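Local coordinates for protein beta-phosphoglucomutase (Bacteroides vulgatus, PDB 3DV9) that probably interconverts beta-glucose 1-phosphate and glucose 6-phosphate, as a magnesium-dependent phosphomutase of the haloacid dehalogenase superfamily, at residues 54-57 and 58-62; 149-152 and 153-156; 235-238 and 239-242. All blocks are in the same frame, centred on the assembly; numbering follows the deposited sequence.

Contact 1 (54-57 and 58-62); sequences FGLS and REEAY. With EDO (1,2-ethanediol), chain D.
The chain turns from extended to helical between Ser57 and Arg58, and the first helical bond closes at once: Ala61 N donates to Ser57 O at 2.9 Å, lying in the carbonyl plane with an N-H...O angle of 160°. Ser57 is the N-cap. Its OG, turned in between its own backbone N and carbonyl carbon (chi1 76°), accepts from Glu60 N at 3.0 Å in a nearly straight bond (167°), so one of the first-turn amides, which has no earlier helical carbonyl to use, is satisfied by the cap side chain. A capping box would be completed by the glutamate accepting directly from the Ser57 amide; here a water stands in the gap, accepting from Ser57 N at 2.9 Å and donating to Glu60 OE2 at 2.6 Å.

The extended Glu60 side chain runs back alongside residues 55-57 and crosses that of Leu56 at about a right angle. Leu56 CD1 lies 3.4 Å from Glu60 OE2, an apolar methyl set against the carboxylate. The other oxygen, OE1, makes a salt bridge with Arg79 and accepts from His64, so the carboxylate is held at both ends. On the outer side, an ethanediol, probably from the crystallisation liquor, sits by Arg58 CB and the Tyr62 ring and reaches Glu59 OE2 only weakly.

Arg58 pairs with Glu43 of helix 38-51, and His46 of that helix bonds Leu56 O. Phe54 and Leu56 pack on Val76 of helix 69-81, so the lead-in and first turn bridge helices 38-51 and 69-81.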
ATOM      1  N   PHE A  54     -16.190   9.718  18.465  1.00 22.42           N
ATOM      2  CA  PHE A  54     -16.500   9.325  17.098  1.00 22.75           C
ATOM      3  C   PHE A  54     -16.612   7.801  16.929  1.00 23.23           C
ATOM      4  O   PHE A  54     -15.884   7.039  17.569  1.00 24.66           O
ATOM      5  CB  PHE A  54     -15.389   9.792  16.142  1.00 22.47           C
ATOM      6  CG  PHE A  54     -15.258  11.293  15.997  1.00 21.95           C
ATOM      7  CD1 PHE A  54     -16.298  12.067  15.462  1.00 20.96           C
ATOM      8  CD2 PHE A  54     -14.063  11.936  16.360  1.00 21.90           C
ATOM      9  CE1 PHE A  54     -16.172  13.463  15.302  1.00 23.06           C
ATOM     10  CE2 PHE A  54     -13.919  13.362  16.201  1.00 21.69           C
ATOM     11  CZ  PHE A  54     -14.979  14.112  15.672  1.00 23.85           C
ATOM     12  N   GLY A  55     -17.475   7.367  16.021  1.00 22.17           N
ATOM     13  CA  GLY A  55     -17.656   5.950  15.773  1.00 22.85           C
ATOM     14  C   GLY A  55     -16.954   5.509  14.506  1.00 22.39           C
ATOM     15  O   GLY A  55     -17.484   5.670  13.414  1.00 23.78           O
ATOM     16  N   LEU A  56     -15.773   4.926  14.665  1.00 22.05           N
ATOM     17  CA  LEU A  56     -15.068   4.282  13.546  1.00 22.54           C
ATOM     18  C   LEU A  56     -14.782   2.832  13.939  1.00 22.81           C
ATOM     19  O   LEU A  56     -13.996   2.569  14.850  1.00 24.01           O
ATOM     20  CB  LEU A  56     -13.769   5.042  13.218  1.00 21.69           C
ATOM     21  CG  LEU A  56     -12.895   4.544  12.050  1.00 21.55           C
ATOM     22  CD1 LEU A  56     -13.519   4.814  10.655  1.00 20.29           C
ATOM     23  CD2 LEU A  56     -11.472   5.155  12.108  1.00 21.65           C
ATOM     24  N   SER A  57     -15.462   1.894  13.287  1.00 24.05           N
ATOM     25  CA  SER A  57     -15.254   0.467  13.593  1.00 25.06           C
ATOM     26  C   SER A  57     -13.920   0.010  13.005  1.00 25.33           C
ATOM     27  O   SER A  57     -13.395   0.633  12.066  1.00 24.19           O
ATOM     28  CB  SER A  57     -16.382  -0.402  13.029  1.00 24.23           C
ATOM     29  OG  SER A  57     -16.218  -0.565  11.625  1.00 27.03           O
ATOM     30  N   ARG A  58     -13.399  -1.089  13.548  1.00 25.53           N
ATOM     31  CA  ARG A  58     -12.182  -1.740  13.034  1.00 26.35           C
ATOM     32  C   ARG A  58     -12.293  -2.034  11.551  1.00 26.08           C
ATOM     33  O   ARG A  58     -11.338  -1.818  10.812  1.00 24.50           O
ATOM     34  CB  ARG A  58     -11.889  -3.048  13.780  1.00 27.50           C
ATOM     35  CG  ARG A  58     -11.366  -2.833  15.194  1.00 29.95           C
ATOM     36  CD  ARG A  58     -11.701  -4.059  16.062  1.00 37.19           C
ATOM     37  NE  ARG A  58     -11.558  -3.719  17.477  1.00 39.79           N
ATOM     38  CZ  ARG A  58     -12.560  -3.509  18.334  1.00 40.65           C
ATOM     39  NH1 ARG A  58     -13.830  -3.627  17.953  1.00 43.67           N
ATOM     40  NH2 ARG A  58     -12.279  -3.182  19.583  1.00 39.97           N
ATOM     41  N   GLU A  59     -13.462  -2.516  11.114  1.00 26.15           N
ATOM     42  CA  GLU A  59     -13.698  -2.816   9.703  1.00 26.83           C
ATOM     43  C   GLU A  59     -13.699  -1.562   8.836  1.00 25.91           C
ATOM     44  O   GLU A  59     -13.125  -1.561   7.763  1.00 24.49           O
ATOM     45  CB  GLU A  59     -15.020  -3.534   9.532  1.00 28.07           C
ATOM     46  CG  GLU A  59     -14.933  -4.972  10.008  1.00 31.58           C
ATOM     47  CD  GLU A  59     -15.203  -5.120  11.494  1.00 34.40           C
ATOM     48  OE1 GLU A  59     -15.644  -4.145  12.164  1.00 34.60           O
ATOM     49  OE2 GLU A  59     -14.992  -6.252  11.991  1.00 38.99           O
ATOM     50  N   GLU A  60     -14.327  -0.488   9.308  1.00 24.54           N
ATOM     51  CA  GLU A  60     -14.260   0.743   8.544  1.00 24.60           C
ATOM     52  C   GLU A  60     -12.819   1.289   8.484  1.00 23.89           C
ATOM     53  O   GLU A  60     -12.419   1.840   7.447  1.00 22.86           O
ATOM     54  CB  GLU A  60     -15.269   1.790   9.018  1.00 24.75           C
ATOM     55  CG  GLU A  60     -15.508   2.867   7.953  1.00 27.61           C
ATOM     56  CD  GLU A  60     -16.238   4.082   8.490  1.00 29.93           C
ATOM     57  OE1 GLU A  60     -16.315   5.101   7.768  1.00 33.90           O
ATOM     58  OE2 GLU A  60     -16.710   4.018   9.635  1.00 30.74           O
ATOM     59  N   ALA A  61     -12.032   1.097   9.549  1.00 23.35           N
ATOM     60  CA  ALA A  61     -10.587   1.425   9.504  1.00 23.88           C
ATOM     61  C   ALA A  61      -9.854   0.682   8.381  1.00 22.96           C
ATOM     62  O   ALA A  61      -9.001   1.243   7.706  1.00 24.38           O
ATOM     63  CB  ALA A  61      -9.895   1.168  10.871  1.00 24.83           C
ATOM     64  N   TYR A  62     -10.193  -0.600   8.210  1.00 23.14           N
ATOM     65  CA  TYR A  62      -9.657  -1.372   7.103  1.00 19.05           C
ATOM     66  C   TYR A  62     -10.090  -0.752   5.752  1.00 19.74           C
ATOM     67  O   TYR A  62      -9.288  -0.672   4.835  1.00 19.66           O
ATOM     68  CB  TYR A  62     -10.044  -2.832   7.241  1.00 19.85           C
ATOM     69  CG  TYR A  62      -9.116  -3.639   8.103  1.00 16.19           C
ATOM     70  CD1 TYR A  62      -7.922  -4.149   7.577  1.00 16.72           C
ATOM     71  CD2 TYR A  62      -9.439  -3.943   9.430  1.00 17.54           C
ATOM     72  CE1 TYR A  62      -7.063  -4.959   8.355  1.00 18.07           C
ATOM     73  CE2 TYR A  62      -8.585  -4.751  10.211  1.00 16.40           C
ATOM     74  CZ  TYR A  62      -7.385  -5.224   9.671  1.00 16.80           C
ATOM     75  OH  TYR A  62      -6.526  -6.054  10.393  1.00 18.51           O
TER
HETATM   76  C1  EDO D 303     -10.922  -6.459  12.424  1.00 34.33           C
HETATM   77  O1  EDO D 303     -11.861  -6.514  13.509  1.00 37.91           O
HETATM   78  C2  EDO D 303     -11.164  -7.526  11.355  1.00 35.53           C
HETATM   79  O2  EDO D 303     -11.748  -8.739  11.892  1.00 31.74           O
HETATM   80  O   HOH W   1     -17.695   2.610  11.567  1.00 35.51           O

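Contact 2 (149-152 and 153-156); sequences IFQA and NLMV
A type I beta turn at residues 151-154 delivers the chain into strand 155-156, with Ala152 and Asn153 at its corners. Its closing bond runs from Leu154 N to Gln151 O at 2.8 Å. The donor comes from above the carbonyl plane, and the N-H...O angle is a bent 143°. Across the open end of the turn a water accepts from Gln151 N at 2.9 Å and lies 2.6 Å from Leu154 O, to which it can donate, tying together backbone ends that do not meet directly.

On the outer side, the Gln151 and Asn153 side chains run side by side. Their amide planes are 69° apart, and although Gln151 NE2 comes to 3.0 Å from Asn153 OD1, the angle is too poor for a hydrogen bond. Leu154 lies along the aliphatic part of Gln151, its CD1 3.9 Å from Gln151 CB. The Asn153 amide comes alongside Gln151 because its CG sits between backbone N and carbonyl carbon (chi1 56°).

Beyond the turn, Val156 exchanges backbone bonds with Val129 and Thr131, and Phe150 packs on Leu142. This is a helix-to-strand connection of a Rossmann-like alpha/beta fold, a turn bringing the chain from helix 139-145 into an outermost parallel strand.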
ATOM      1  N   ILE A 149      17.596  -3.594   1.734  1.00 20.59           N
ATOM      2  CA  ILE A 149      16.614  -3.712   0.641  1.00 20.25           C
ATOM      3  C   ILE A 149      16.161  -2.326   0.183  1.00 20.86           C
ATOM      4  O   ILE A 149      16.137  -2.059  -1.022  1.00 21.60           O
ATOM      5  CB  ILE A 149      15.375  -4.584   1.042  1.00 19.71           C
ATOM      6  CG1 ILE A 149      15.831  -6.017   1.430  1.00 21.67           C
ATOM      7  CG2 ILE A 149      14.225  -4.510  -0.056  1.00 21.85           C
ATOM      8  CD1 ILE A 149      16.489  -6.785   0.309  1.00 26.36           C
ATOM      9  N   PHE A 150      15.801  -1.453   1.128  1.00 21.27           N
ATOM     10  CA  PHE A 150      15.233  -0.146   0.795  1.00 21.01           C
ATOM     11  C   PHE A 150      16.207   0.991   1.010  1.00 22.34           C
ATOM     12  O   PHE A 150      17.090   0.898   1.863  1.00 22.59           O
ATOM     13  CB  PHE A 150      13.956   0.136   1.582  1.00 21.26           C
ATOM     14  CG  PHE A 150      12.891  -0.892   1.361  1.00 20.65           C
ATOM     15  CD1 PHE A 150      12.214  -0.943   0.123  1.00 20.32           C
ATOM     16  CD2 PHE A 150      12.624  -1.843   2.343  1.00 20.41           C
ATOM     17  CE1 PHE A 150      11.235  -1.913  -0.112  1.00 23.73           C
ATOM     18  CE2 PHE A 150      11.656  -2.817   2.139  1.00 21.96           C
ATOM     19  CZ  PHE A 150      10.955  -2.857   0.911  1.00 23.57           C
ATOM     20  N   GLN A 151      16.000   2.063   0.241  1.00 22.81           N
ATOM     21  CA  GLN A 151      16.843   3.274   0.257  1.00 23.66           C
ATOM     22  C   GLN A 151      15.993   4.514   0.587  1.00 23.00           C
ATOM     23  O   GLN A 151      14.885   4.641   0.081  1.00 22.62           O
ATOM     24  CB  GLN A 151      17.480   3.461  -1.133  1.00 24.75           C
ATOM     25  CG  GLN A 151      18.787   2.709  -1.393  1.00 27.05           C
ATOM     26  CD  GLN A 151      19.695   3.404  -2.426  1.00 26.25           C
ATOM     27  OE1 GLN A 151      19.825   2.941  -3.565  1.00 28.98           O
ATOM     28  NE2 GLN A 151      20.326   4.513  -2.031  1.00 30.07           N
ATOM     29  N   ALA A 152      16.525   5.454   1.390  1.00 22.40           N
ATOM     30  CA  ALA A 152      15.823   6.710   1.768  1.00 20.84           C
ATOM     31  C   ALA A 152      15.408   7.600   0.619  1.00 20.83           C
ATOM     32  O   ALA A 152      14.362   8.275   0.661  1.00 21.06           O
ATOM     33  CB  ALA A 152      16.705   7.530   2.723  1.00 21.50           C
ATOM     34  N   ASN A 153      16.253   7.668  -0.395  1.00 19.77           N
ATOM     35  CA  ASN A 153      15.900   8.467  -1.547  1.00 19.08           C
ATOM     36  C   ASN A 153      14.812   7.762  -2.367  1.00 18.45           C
ATOM     37  O   ASN A 153      14.209   8.370  -3.255  1.00 18.49           O
ATOM     38  CB  ASN A 153      17.150   8.830  -2.368  1.00 18.66           C
ATOM     39  CG  ASN A 153      17.935   7.614  -2.800  1.00 20.13           C
ATOM     40  OD1 ASN A 153      18.430   6.835  -1.948  1.00 18.99           O
ATOM     41  ND2 ASN A 153      18.088   7.455  -4.133  1.00 21.79           N
ATOM     42  N   LEU A 154      14.525   6.503  -2.012  1.00 16.28           N
ATOM     43  CA  LEU A 154      13.601   5.660  -2.779  1.00 16.02           C
ATOM     44  C   LEU A 154      12.414   5.159  -1.937  1.00 15.91           C
ATOM     45  O   LEU A 154      11.997   3.989  -2.002  1.00 15.45           O
ATOM     46  CB  LEU A 154      14.351   4.499  -3.434  1.00 15.60           C
ATOM     47  CG  LEU A 154      15.516   4.910  -4.343  1.00 15.60           C
ATOM     48  CD1 LEU A 154      16.240   3.674  -4.833  1.00 17.20           C
ATOM     49  CD2 LEU A 154      15.017   5.764  -5.509  1.00 15.61           C
HETATM   50  N   MSE A 155      11.873   6.101  -1.174  1.00 15.73           N
HETATM   51  CA  MSE A 155      10.734   5.843  -0.308  0.60 16.33           C
HETATM   52  C   MSE A 155       9.771   7.006  -0.361  1.00 15.84           C
HETATM   53  O   MSE A 155      10.166   8.152  -0.556  1.00 16.51           O
HETATM   54  CB  MSE A 155      11.183   5.643   1.128  0.60 15.93           C
HETATM   55  CG  MSE A 155      11.638   4.243   1.445  0.60 16.64           C
HETATM   56 SE   MSE A 155      12.453   4.271   3.185  0.60 18.61          SE
HETATM   57  CE  MSE A 155      11.066   5.237   4.175  0.60 18.91           C
ATOM     58  N   VAL A 156       8.494   6.703  -0.183  1.00 15.04           N
ATOM     59  CA  VAL A 156       7.469   7.732  -0.195  1.00 15.65           C
ATOM     60  C   VAL A 156       6.622   7.489   1.050  1.00 14.84           C
ATOM     61  O   VAL A 156       6.087   6.392   1.247  1.00 15.70           O
ATOM     62  CB  VAL A 156       6.607   7.701  -1.495  1.00 15.16           C
ATOM     63  CG1 VAL A 156       5.455   8.702  -1.420  1.00 15.69           C
ATOM     64  CG2 VAL A 156       7.458   7.981  -2.757  1.00 13.38           C
TER
HETATM   65  O   HOH W   2      13.661   2.022  -1.416  1.00 33.09           O

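Contact 3 (235-238 and 239-242); sequences KNWE and TLQS
Gln241 N meets Trp237 O at 2.7 Å, an almost perfectly straight i to i+4 helical bond (178°). Leu240 N to Asn236 O, at 2.9 Å, and Ser242 N to Glu238 O, at 3.0 Å, continue the ladder on either side. One rung earlier the ladder is opened: a water accepts from Thr239 N at 3.0 Å and donates to Lys235 O at 2.8 Å, bridging a carbonyl and an amide that stand 5.4 Å apart, Lys235 O to Thr239 N.

The side chains of Trp237 and Gln241 follow the same spacing. The indole leaves its CA on the side opposite the backbone N (chi1 177°), which carries it along the helix to the next turn, where Gln241 CB lies over one face, offset toward the rim. Trp237 NE1 points to Gln241 OE1 at 3.3 Å in a weak, bent bond, while the amide's other end, NE2, donates to Glu123. Leu240 CD2 touches the six-membered ring at CZ3, 4.0 Å away. A leucine in place of Trp237 would probably deprive Gln241 OE1 of this donor and open a gap between Leu240 and Ile120, which the indole also touches.

Glu238 makes a salt bridge with Lys119, Trp237 packs on Val116, and Leu240 rests on Leu225 and Phe5. The pattern is that of an amphipathic helix packed on the flank of an alpha/beta fold, Trp237 against helix 113-122 and Leu240 against strand 225-227 and helix 2-16.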
ATOM      1  N   LYS A 235       5.619 -16.993  -3.945  1.00 19.15           N
ATOM      2  CA  LYS A 235       5.749 -18.259  -4.675  1.00 20.78           C
ATOM      3  C   LYS A 235       5.629 -18.062  -6.194  1.00 20.14           C
ATOM      4  O   LYS A 235       6.243 -18.789  -7.001  1.00 21.00           O
ATOM      5  CB  LYS A 235       4.656 -19.211  -4.223  1.00 21.20           C
ATOM      6  CG  LYS A 235       4.683 -20.561  -4.877  1.00 26.70           C
ATOM      7  CD  LYS A 235       3.710 -21.509  -4.183  1.00 32.21           C
ATOM      8  CE  LYS A 235       2.277 -20.986  -4.187  1.00 36.60           C
ATOM      9  NZ  LYS A 235       1.352 -21.841  -3.360  1.00 41.57           N
ATOM     10  N   ASN A 236       4.810 -17.095  -6.557  1.00 19.81           N
ATOM     11  CA  ASN A 236       4.523 -16.785  -7.943  1.00 20.29           C
ATOM     12  C   ASN A 236       5.467 -15.774  -8.598  1.00 20.55           C
ATOM     13  O   ASN A 236       5.349 -15.494  -9.795  1.00 20.33           O
ATOM     14  CB  ASN A 236       3.087 -16.300  -8.033  1.00 20.66           C
ATOM     15  CG  ASN A 236       2.111 -17.441  -8.017  1.00 22.30           C
ATOM     16  OD1 ASN A 236       1.874 -18.079  -9.044  1.00 21.74           O
ATOM     17  ND2 ASN A 236       1.552 -17.730  -6.845  1.00 21.08           N
ATOM     18  N   TRP A 237       6.419 -15.260  -7.827  1.00 20.04           N
ATOM     19  CA  TRP A 237       7.277 -14.176  -8.340  1.00 20.29           C
ATOM     20  C   TRP A 237       8.033 -14.587  -9.643  1.00 20.70           C
ATOM     21  O   TRP A 237       8.043 -13.868 -10.659  1.00 20.41           O
ATOM     22  CB  TRP A 237       8.276 -13.695  -7.258  1.00 21.75           C
ATOM     23  CG  TRP A 237       9.129 -12.679  -7.908  1.00 20.77           C
ATOM     24  CD1 TRP A 237      10.409 -12.817  -8.294  1.00 24.06           C
ATOM     25  CD2 TRP A 237       8.690 -11.381  -8.366  1.00 21.64           C
ATOM     26  NE1 TRP A 237      10.832 -11.662  -8.942  1.00 22.75           N
ATOM     27  CE2 TRP A 237       9.789 -10.771  -9.001  1.00 23.27           C
ATOM     28  CE3 TRP A 237       7.467 -10.687  -8.294  1.00 22.18           C
ATOM     29  CZ2 TRP A 237       9.710  -9.477  -9.573  1.00 22.14           C
ATOM     30  CZ3 TRP A 237       7.384  -9.401  -8.856  1.00 23.27           C
ATOM     31  CH2 TRP A 237       8.501  -8.814  -9.484  1.00 23.28           C
ATOM     32  N   GLU A 238       8.705 -15.719  -9.600  1.00 20.74           N
ATOM     33  CA  GLU A 238       9.498 -16.196 -10.763  1.00 23.41           C
ATOM     34  C   GLU A 238       8.663 -16.267 -12.047  1.00 23.69           C
ATOM     35  O   GLU A 238       9.074 -15.736 -13.092  1.00 23.06           O
ATOM     36  CB  GLU A 238      10.168 -17.533 -10.445  1.00 25.11           C
ATOM     37  CG  GLU A 238      11.100 -17.424  -9.205  1.00 29.61           C
ATOM     38  CD  GLU A 238      10.484 -17.934  -7.876  1.00 36.33           C
ATOM     39  OE1 GLU A 238       9.503 -17.324  -7.313  1.00 29.57           O
ATOM     40  OE2 GLU A 238      11.030 -18.989  -7.397  1.00 40.47           O
ATOM     41  N   THR A 239       7.477 -16.865 -11.933  1.00 22.24           N
ATOM     42  CA  THR A 239       6.540 -17.017 -13.078  1.00 23.08           C
ATOM     43  C   THR A 239       6.043 -15.658 -13.529  1.00 22.00           C
ATOM     44  O   THR A 239       5.881 -15.396 -14.729  1.00 21.54           O
ATOM     45  CB  THR A 239       5.363 -17.920 -12.675  1.00 22.37           C
ATOM     46  OG1 THR A 239       5.896 -19.195 -12.316  1.00 27.72           O
ATOM     47  CG2 THR A 239       4.315 -18.097 -13.844  1.00 25.48           C
ATOM     48  N   LEU A 240       5.801 -14.774 -12.568  1.00 20.58           N
ATOM     49  CA  LEU A 240       5.275 -13.467 -12.922  1.00 20.31           C
ATOM     50  C   LEU A 240       6.358 -12.656 -13.626  1.00 19.53           C
ATOM     51  O   LEU A 240       6.098 -12.059 -14.693  1.00 20.46           O
ATOM     52  CB  LEU A 240       4.780 -12.759 -11.644  1.00 20.25           C
ATOM     53  CG  LEU A 240       4.314 -11.327 -11.876  1.00 22.41           C
ATOM     54  CD1 LEU A 240       3.127 -11.257 -12.834  1.00 21.91           C
ATOM     55  CD2 LEU A 240       3.989 -10.673 -10.533  1.00 23.27           C
ATOM     56  N   GLN A 241       7.561 -12.594 -13.037  1.00 18.82           N
ATOM     57  CA  GLN A 241       8.658 -11.848 -13.683  1.00 18.80           C
ATOM     58  C   GLN A 241       8.923 -12.364 -15.114  1.00 18.28           C
ATOM     59  O   GLN A 241       9.125 -11.567 -16.051  1.00 17.18           O
ATOM     60  CB  GLN A 241       9.938 -11.887 -12.839  1.00 18.96           C
ATOM     61  CG  GLN A 241      10.985 -10.870 -13.304  1.00 20.45           C
ATOM     62  CD  GLN A 241      12.330 -11.067 -12.621  1.00 20.39           C
ATOM     63  OE1 GLN A 241      12.490 -11.979 -11.804  1.00 21.71           O
ATOM     64  NE2 GLN A 241      13.321 -10.230 -12.968  1.00 19.05           N
ATOM     65  N   SER A 242       8.889 -13.687 -15.280  1.00 17.16           N
ATOM     66  CA  SER A 242       9.021 -14.307 -16.606  0.60 17.39           C
ATOM     67  C   SER A 242       7.924 -13.851 -17.587  1.00 17.42           C
ATOM     68  O   SER A 242       8.223 -13.526 -18.749  1.00 17.04           O
ATOM     69  CB  SER A 242       9.046 -15.836 -16.495  0.60 17.12           C
ATOM     70  OG  SER A 242       9.232 -16.435 -17.772  0.60 17.68           O
TER
HETATM   71  O   HOH W   3       6.868 -18.755  -9.705  1.00 22.00           O

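How the contacts relate
The three contacts follow one another along the chain and none touches another. Contact 1 belongs to the helical cap, while contacts 2 and 3 lie in the alpha/beta core; the centre of contact 1 is 31 Å from that of contact 2 and 35 Å from that of contact 3, across the middle of the molecule. Contacts 2 and 3 are 23 Å apart between centres, with about 12 Å between nearest atoms, and sit by the two outermost strands, 155-156 and 225-227. The magnesium ion is bound by Asp29, Asp31, Glu65 and Asn190. In contact 1 the side chain of Ala61, four residues before the metal ligand Glu65, is about 11 Å from the magnesium ion.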